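Local coordinates for protein NADH oxidoreductase (Mesorhizobium loti, PDB 3PI7) that probably binds NADPH and acts as an oxidoreductase that uses NAD(P)H, possibly with quinones as acceptors, at residues 66-71 against 75-80; 227-232 against 250-255; 235-240 against 244-249. All coordinates share one frame; numbering follows the deposited sequence.

Contact 1: 66-71 against 75-80; sequences VAFIKG and QPRVKG. With PO4 (phosphate ion), chain E.
R77 lies against the end of helix 63-69, with its aliphatic part over the F68 ring and its guanidinium group over G71. The F68 side chain has CG anti to the backbone N (chi1 174°), which carries the ring toward the loop. R77 CG stands over one ring face, 4.2 Å from the F68 centroid and shifted toward the rim. This is a CH-pi contact. The ring edge meets the loop backbone. F68 CD1 is 3.4 Å from Q75 O, and F68 CE1 is 3.4 Å from P76 O. Both oxygens lie near the ring plane and face its C-H groups.

Farther out, the bend at chi3 (-55°) turns R77 toward the helix end. G71 CA lies over the middle of the guanidinium face, 3.4 Å from R77 CZ. A side chain at G71 would collide there. The positive phi of G71 belongs to a Schellman motif that ends the helix. R77 NH1 donates to I69 O at 3.0 Å and 162°. The oxygen is in the guanidinium plane, but NH1 sits above the carbonyl plane. R77 NH2 binds O3 of a phosphate at 3.0 Å, an ion probably from the crystallisation liquor. One water donates to both F68 O and Q75 O.

R77 NE and NH2 also donate to G20 O and D19 O; D19 and Y21 belong to the potassium site. L16 of strand 10-16 packs on F68, I69 and R77. F85 meets the F68 ring. The contact thus folds the loop before strand 86-94 back onto helix 63-69, in the GroES-like region.

Contact 2: 227-232 against 250-255; sequences EVMKAE and FNAMPK
M229 reaches A252 and M253 with CG beside the backbone N, anti to the carbonyl carbon (chi1 -64°). The chain then bends at chi2 (-58°) and again at chi3 (102°). M229 is a selenomethionine, and the chi2 bend helps to bring its SE beside M253, also a selenomethionine. Past SE, the end methyl of M229 leads away from the 250-255 segment.

The first part of the M229 side chain lies against A252. M229 CG is 3.8 Å from A252 CB, and the methyl group points toward helix 221-232. M229 CB also sits 3.3 Å from A252 O, so the carbonyl oxygen rests on a methylene group. M229 SE is 3.6 Å from M253 CG, where the two side chains cross obliquely. M253 was modelled in two conformers, so this second touch is less certain than the first. The backbones come close here: the CA atoms of M229 and M253 are 5.7 Å apart.

The contact joins the last turns of two helices, 221-232 and 243-252, which flank strand 236-239 in the chain. M253 is the first residue to leave helical geometry after helix 243-252. M229 also packs on V169 and I193 of two strands of the parallel sheet. K283 NZ donates to F250 O and M253 O near the helix end.

No hydrogen bond links the two segments. In the natural protein, methionine sulfur would probably take the place of each selenium. The hold is mainly apolar van der Waals contact, and it should depend on close fit and burial rather than on bond direction.

Contact 3: 235-240 against 244-249; sequences RIFLDA and PLASAI
The F237 ring and I249 make a CH-pi contact. I249 CG2 sits 3.6 Å from the F237 ring centroid and 8° off the ring normal, almost centred over one face. The two side chains cross at about a right angle. F237 has CG anti to its own N (chi1 167°), which extends the ring from strand 236-239 toward the helix. D239 CB covers the opposite face, nearer the rim. W259 of the next strand also stacks with the F237 ring.

Apolar touches add to this. F237 CZ is 3.7 Å from A246 CB, and I249 CD1 is 3.8 Å from F237 CZ. A246 CA lies in plane at the ring edge. An alanine in place of F237 is likely to leave a gap under I249 CG2 and beside the A246 methyl, and to take the stacking partner from W259.

Strand 236-239, helix 243-252 and strand 258-261 form a beta-alpha-beta unit of the Rossmann fold. The strand and helix segments run antiparallel (179° between their directions), with axes 10.3 Å apart. The helix thus lies along the sheet, and its A246 and I249, three residues apart, point at the strand.

The polar side chain that touches the helix is D239, at the end of the strand. Its OD2 comes 3.0 Å from A246 CB, a tight touch of a carboxylate on a methyl. That is not a hydrogen bond, and none crosses between the segments. Neighbours satisfy this buried carboxylate and fix its rotation. OD1 takes hydrogen bonds from T171 OG1 and from the backbone N of V241 and T242; the bond from V241 N, two residues on, closes an Asx turn. OD2 accepts from W259 NE1.

How the contacts relate
All three contacts are largely buried, but contact 2 lies farthest out. Its centre is about 27 Å from the centre of the chain, against about 16 Å for contact 1 and about 18 Å for contact 3. Contact 1 belongs to the GroES-like region. Contacts 2 and 3 share helix 243-252 in the Rossmann part. They touch where M253 SE lies 3.4 Å from F237 CB, in one of the two modelled conformers of M253. Contact 3 ties the helix to the sheet, whereas contact 2 ties its end to the neighbouring helix. Contact 1 alone has hydrogen bonding across its segments. The Rossmann pair is mainly apolar, with a CH-pi contact and one buried carboxylate in contact 3.

Contact 1: 66-71 against 75-80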
# COMPACT_ATOMS: atom_id res chain seq x y z
N VAL A 66 3.10 -13.69 -21.60
CA VAL A 66 1.77 -14.33 -21.57
C VAL A 66 0.72 -13.26 -21.26
O VAL A 66 -0.23 -13.11 -22.01
CB VAL A 66 1.75 -15.50 -20.57
CG1 VAL A 66 0.34 -16.09 -20.46
CG2 VAL A 66 2.75 -16.58 -21.00
N ALA A 67 0.97 -12.43 -20.23
CA ALA A 67 0.02 -11.37 -19.88
C ALA A 67 -0.12 -10.38 -21.03
O ALA A 67 -1.22 -9.94 -21.36
CB ALA A 67 0.53 -10.63 -18.63
N PHE A 68 1.03 -10.03 -21.66
CA PHE A 68 1.00 -9.06 -22.74
C PHE A 68 0.20 -9.53 -23.94
O PHE A 68 -0.59 -8.74 -24.47
CB PHE A 68 2.43 -8.69 -23.14
CG PHE A 68 2.48 -7.79 -24.34
CD1 PHE A 68 2.12 -6.45 -24.24
CD2 PHE A 68 2.88 -8.28 -25.59
CE1 PHE A 68 2.19 -5.61 -25.36
CE2 PHE A 68 2.93 -7.44 -26.70
CZ PHE A 68 2.56 -6.12 -26.59
N ILE A 69 0.40 -10.77 -24.42
CA ILE A 69 -0.31 -11.24 -25.64
C ILE A 69 -1.84 -11.34 -25.37
O ILE A 69 -2.66 -11.14 -26.28
CB ILE A 69 0.30 -12.55 -26.21
CG1 ILE A 69 0.06 -13.77 -25.29
CG2 ILE A 69 1.81 -12.35 -26.46
CD1 ILE A 69 0.51 -15.11 -25.82
N LYS A 70 -2.19 -11.56 -24.11
CA LYS A 70 -3.58 -11.65 -23.67
C LYS A 70 -4.21 -10.28 -23.50
O LYS A 70 -5.39 -10.21 -23.22
CB LYS A 70 -3.65 -12.44 -22.36
CG LYS A 70 -3.42 -13.94 -22.57
CD LYS A 70 -3.28 -14.66 -21.24
CE LYS A 70 -4.09 -15.93 -21.25
NZ LYS A 70 -5.45 -15.72 -20.69
N GLY A 71 -3.42 -9.21 -23.67
CA GLY A 71 -3.88 -7.82 -23.49
C GLY A 71 -4.11 -7.47 -22.02
O GLY A 71 -4.90 -6.58 -21.69
N GLN A 75 1.19 -2.69 -20.89
CA GLN A 75 1.64 -2.15 -22.17
C GLN A 75 0.66 -2.62 -23.22
O GLN A 75 0.30 -3.79 -23.19
CB GLN A 75 3.06 -2.67 -22.44
CG GLN A 75 3.72 -2.12 -23.68
CD GLN A 75 5.08 -2.74 -23.85
OE1 GLN A 75 5.80 -2.98 -22.88
NE2 GLN A 75 5.47 -3.00 -25.08
N PRO A 76 0.14 -1.75 -24.11
CA PRO A 76 -0.85 -2.23 -25.06
C PRO A 76 -0.22 -3.00 -26.23
O PRO A 76 0.92 -2.77 -26.62
CB PRO A 76 -1.51 -0.94 -25.55
CG PRO A 76 -0.42 0.07 -25.48
CD PRO A 76 0.43 -0.32 -24.29
N ARG A 77 -0.99 -3.90 -26.80
CA ARG A 77 -0.60 -4.67 -27.97
C ARG A 77 -0.74 -3.82 -29.21
O ARG A 77 -1.67 -3.01 -29.31
CB ARG A 77 -1.57 -5.87 -28.10
CG ARG A 77 -1.39 -6.91 -27.00
CD ARG A 77 -2.55 -7.92 -26.99
NE ARG A 77 -3.87 -7.27 -26.89
CZ ARG A 77 -5.00 -7.93 -26.72
NH1 ARG A 77 -5.00 -9.25 -26.61
NH2 ARG A 77 -6.16 -7.28 -26.70
N VAL A 78 0.14 -4.03 -30.19
CA VAL A 78 -0.02 -3.43 -31.50
C VAL A 78 -0.33 -4.62 -32.41
O VAL A 78 0.55 -5.45 -32.65
CB VAL A 78 1.18 -2.57 -31.99
CG1 VAL A 78 0.92 -2.02 -33.40
CG2 VAL A 78 1.44 -1.42 -31.03
N LYS A 79 -1.59 -4.77 -32.83
CA LYS A 79 -1.99 -5.88 -33.69
C LYS A 79 -1.06 -6.00 -34.89
O LYS A 79 -0.74 -5.01 -35.54
CB LYS A 79 -3.45 -5.70 -34.16
CG LYS A 79 -3.92 -6.76 -35.14
CD LYS A 79 -5.46 -6.77 -35.27
CE LYS A 79 -5.91 -7.77 -36.32
NZ LYS A 79 -5.74 -9.19 -35.89
N GLY A 80 -0.65 -7.23 -35.16
CA GLY A 80 0.18 -7.55 -36.30
C GLY A 80 1.67 -7.47 -36.04
O GLY A 80 2.46 -7.74 -36.96
P PO4 E . -9.67 -8.03 -27.18
O1 PO4 E . -10.76 -7.74 -26.04
O2 PO4 E . -10.34 -8.79 -28.40
O3 PO4 E . -8.58 -8.98 -26.58
O4 PO4 E . -9.12 -6.60 -27.65
O HOH W 1 -1.09 -6.23 -22.81

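Contact 2: 227-232 against 250-255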
# COMPACT_ATOMS: atom_id res chain seq x y z
N GLU A 227 2.30 -19.68 12.09
CA GLU A 227 3.43 -20.22 12.87
C GLU A 227 4.74 -19.77 12.26
O GLU A 227 5.64 -19.33 12.97
CB GLU A 227 3.36 -21.75 12.93
CG GLU A 227 2.27 -22.28 13.86
CD GLU A 227 2.10 -23.78 13.79
OE1 GLU A 227 3.04 -24.47 13.36
OE2 GLU A 227 1.04 -24.28 14.25
N VAL A 228 4.82 -19.81 10.93
CA VAL A 228 6.06 -19.40 10.24
C VAL A 228 6.28 -17.88 10.38
O VAL A 228 7.41 -17.44 10.59
CB VAL A 228 6.04 -19.86 8.75
CG1 VAL A 228 7.27 -19.33 8.01
CG2 VAL A 228 5.99 -21.39 8.68
N MSE A 229 5.21 -17.08 10.23
CA MSE A 229 5.34 -15.63 10.38
C MSE A 229 5.81 -15.28 11.77
O MSE A 229 6.63 -14.39 11.90
CB MSE A 229 4.01 -14.90 10.12
CG MSE A 229 3.52 -15.05 8.73
SE MSE A 229 4.69 -14.44 7.37
CE MSE A 229 5.40 -16.17 6.78
N LYS A 230 5.31 -15.98 12.81
CA LYS A 230 5.72 -15.69 14.18
C LYS A 230 7.20 -16.06 14.37
O LYS A 230 7.95 -15.31 14.99
CB LYS A 230 4.84 -16.46 15.18
CG LYS A 230 5.14 -16.12 16.65
CD LYS A 230 4.17 -16.78 17.63
CE LYS A 230 4.61 -16.65 19.08
NZ LYS A 230 4.45 -15.27 19.62
N ALA A 231 7.61 -17.21 13.81
CA ALA A 231 8.97 -17.73 13.98
C ALA A 231 10.01 -16.90 13.21
O ALA A 231 11.12 -16.66 13.72
CB ALA A 231 9.01 -19.18 13.52
N GLU A 232 9.65 -16.41 12.03
CA GLU A 232 10.63 -15.77 11.12
C GLU A 232 10.56 -14.25 11.08
O GLU A 232 11.57 -13.63 10.73
CB GLU A 232 10.44 -16.31 9.70
CG GLU A 232 10.74 -17.80 9.55
CD GLU A 232 12.18 -18.24 9.73
OE1 GLU A 232 13.10 -17.39 9.63
OE2 GLU A 232 12.40 -19.46 9.95
N PHE A 250 -0.19 -11.35 3.66
CA PHE A 250 -0.08 -10.00 4.18
C PHE A 250 -0.71 -9.88 5.56
O PHE A 250 -0.10 -9.32 6.47
CB PHE A 250 -0.74 -9.04 3.21
CG PHE A 250 -0.64 -7.60 3.64
CD1 PHE A 250 0.61 -6.97 3.73
CD2 PHE A 250 -1.79 -6.84 3.86
CE1 PHE A 250 0.70 -5.62 4.06
CE2 PHE A 250 -1.69 -5.48 4.18
CZ PHE A 250 -0.45 -4.88 4.27
N ASN A 251 -1.91 -10.43 5.73
CA ASN A 251 -2.62 -10.39 6.99
C ASN A 251 -1.82 -11.03 8.14
O ASN A 251 -1.84 -10.53 9.27
CB ASN A 251 -3.95 -11.12 6.82
CG ASN A 251 -4.87 -11.02 8.01
OD1 ASN A 251 -5.14 -12.01 8.70
ND2 ASN A 251 -5.31 -9.83 8.30
N ALA A 252 -1.10 -12.12 7.85
CA ALA A 252 -0.35 -12.87 8.87
C ALA A 252 1.03 -12.26 9.15
O ALA A 252 1.66 -12.63 10.15
CB ALA A 252 -0.18 -14.32 8.43
N MSE A 253 1.49 -11.35 8.28
CA MSE A 253 2.83 -10.83 8.48
C MSE A 253 2.90 -9.87 9.68
O MSE A 253 1.88 -9.28 10.10
CB MSE A 253 3.35 -10.16 7.22
CG MSE A 253 3.75 -11.14 6.17
SE MSE A 253 4.07 -10.17 4.56
CE MSE A 253 5.98 -9.64 4.92
N PRO A 254 4.13 -9.71 10.26
CA PRO A 254 4.25 -8.84 11.43
C PRO A 254 4.19 -7.37 11.04
O PRO A 254 4.07 -7.01 9.85
CB PRO A 254 5.63 -9.20 11.99
CG PRO A 254 6.42 -9.60 10.82
CD PRO A 254 5.44 -10.35 9.94
N LYS A 255 4.33 -6.50 12.06
CA LYS A 255 4.31 -5.06 11.88
C LYS A 255 5.42 -4.61 10.91
O LYS A 255 6.50 -5.21 10.83
CB LYS A 255 4.43 -4.33 13.23
CG LYS A 255 5.74 -4.55 13.96
CD LYS A 255 5.69 -4.03 15.40
CE LYS A 255 6.88 -4.50 16.21

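Contact 3: 235-240 against 244-249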
# COMPACT_ATOMS: atom_id res chain seq x y z
N ARG A 235 9.63 -8.98 6.84
CA ARG A 235 8.98 -7.70 6.58
C ARG A 235 8.73 -7.50 5.10
O ARG A 235 7.79 -6.80 4.74
CB ARG A 235 9.79 -6.54 7.17
CG ARG A 235 9.51 -6.39 8.68
CD ARG A 235 10.03 -5.08 9.27
NE ARG A 235 11.46 -4.84 9.04
CZ ARG A 235 12.45 -5.40 9.74
NH1 ARG A 235 12.18 -6.26 10.72
NH2 ARG A 235 13.71 -5.10 9.47
N ILE A 236 9.50 -8.16 4.22
CA ILE A 236 9.27 -7.97 2.80
C ILE A 236 8.53 -9.11 2.24
O ILE A 236 8.92 -10.24 2.44
CB ILE A 236 10.59 -7.75 2.00
CG1 ILE A 236 11.38 -6.55 2.57
CG2 ILE A 236 10.34 -7.62 0.49
CD1 ILE A 236 10.63 -5.12 2.37
N PHE A 237 7.46 -8.79 1.48
CA PHE A 237 6.70 -9.82 0.79
C PHE A 237 6.68 -9.45 -0.69
O PHE A 237 6.09 -8.44 -1.06
CB PHE A 237 5.28 -9.91 1.39
CG PHE A 237 4.24 -10.69 0.62
CD1 PHE A 237 4.60 -11.81 -0.14
CD2 PHE A 237 2.91 -10.32 0.67
CE1 PHE A 237 3.64 -12.51 -0.87
CE2 PHE A 237 1.93 -11.07 -0.02
CZ PHE A 237 2.30 -12.17 -0.75
N LEU A 238 7.35 -10.28 -1.52
CA LEU A 238 7.42 -10.08 -2.97
C LEU A 238 6.33 -10.94 -3.55
O LEU A 238 6.38 -12.17 -3.45
CB LEU A 238 8.83 -10.43 -3.52
CG LEU A 238 10.00 -9.70 -2.85
CD1 LEU A 238 11.36 -10.16 -3.45
CD2 LEU A 238 9.87 -8.20 -3.01
N ASP A 239 5.32 -10.29 -4.11
CA ASP A 239 4.14 -11.02 -4.55
C ASP A 239 3.90 -10.98 -6.06
O ASP A 239 3.63 -9.91 -6.61
CB ASP A 239 2.94 -10.42 -3.81
CG ASP A 239 1.59 -11.04 -4.15
OD1 ASP A 239 1.55 -12.26 -4.48
OD2 ASP A 239 0.58 -10.33 -4.05
N ALA A 240 3.90 -12.16 -6.69
CA ALA A 240 3.62 -12.30 -8.12
C ALA A 240 2.16 -12.74 -8.38
O ALA A 240 1.75 -12.84 -9.55
CB ALA A 240 4.56 -13.37 -8.73
N PRO A 244 -6.53 -13.95 -2.99
CA PRO A 244 -6.69 -14.45 -1.60
C PRO A 244 -5.43 -14.97 -0.93
O PRO A 244 -5.25 -14.78 0.28
CB PRO A 244 -7.70 -15.59 -1.75
CG PRO A 244 -8.48 -15.24 -2.97
CD PRO A 244 -7.51 -14.58 -3.91
N LEU A 245 -4.55 -15.66 -1.70
CA LEU A 245 -3.30 -16.16 -1.13
C LEU A 245 -2.47 -15.01 -0.60
O LEU A 245 -2.01 -15.04 0.54
CB LEU A 245 -2.49 -16.93 -2.18
CG LEU A 245 -1.09 -17.37 -1.79
CD1 LEU A 245 -1.13 -18.30 -0.58
CD2 LEU A 245 -0.40 -18.00 -2.96
N ALA A 246 -2.29 -13.98 -1.42
CA ALA A 246 -1.47 -12.85 -0.99
C ALA A 246 -2.15 -12.06 0.15
O ALA A 246 -1.46 -11.55 1.04
CB ALA A 246 -1.16 -11.96 -2.17
N SER A 247 -3.49 -12.00 0.12
CA SER A 247 -4.28 -11.33 1.16
C SER A 247 -4.01 -11.99 2.51
O SER A 247 -3.79 -11.29 3.51
CB SER A 247 -5.77 -11.40 0.82
OG SER A 247 -6.53 -10.86 1.89
N ALA A 248 -4.01 -13.33 2.54
CA ALA A 248 -3.75 -14.14 3.74
C ALA A 248 -2.35 -13.95 4.24
O ALA A 248 -2.13 -13.78 5.44
CB ALA A 248 -4.00 -15.61 3.44
N ILE A 249 -1.36 -13.96 3.31
CA ILE A 249 0.04 -13.79 3.70
C ILE A 249 0.22 -12.42 4.35
O ILE A 249 0.72 -12.34 5.45
CB ILE A 249 0.95 -13.97 2.47
CG1 ILE A 249 0.96 -15.47 2.04
CG2 ILE A 249 2.37 -13.45 2.76
CD1 ILE A 249 1.61 -15.67 0.69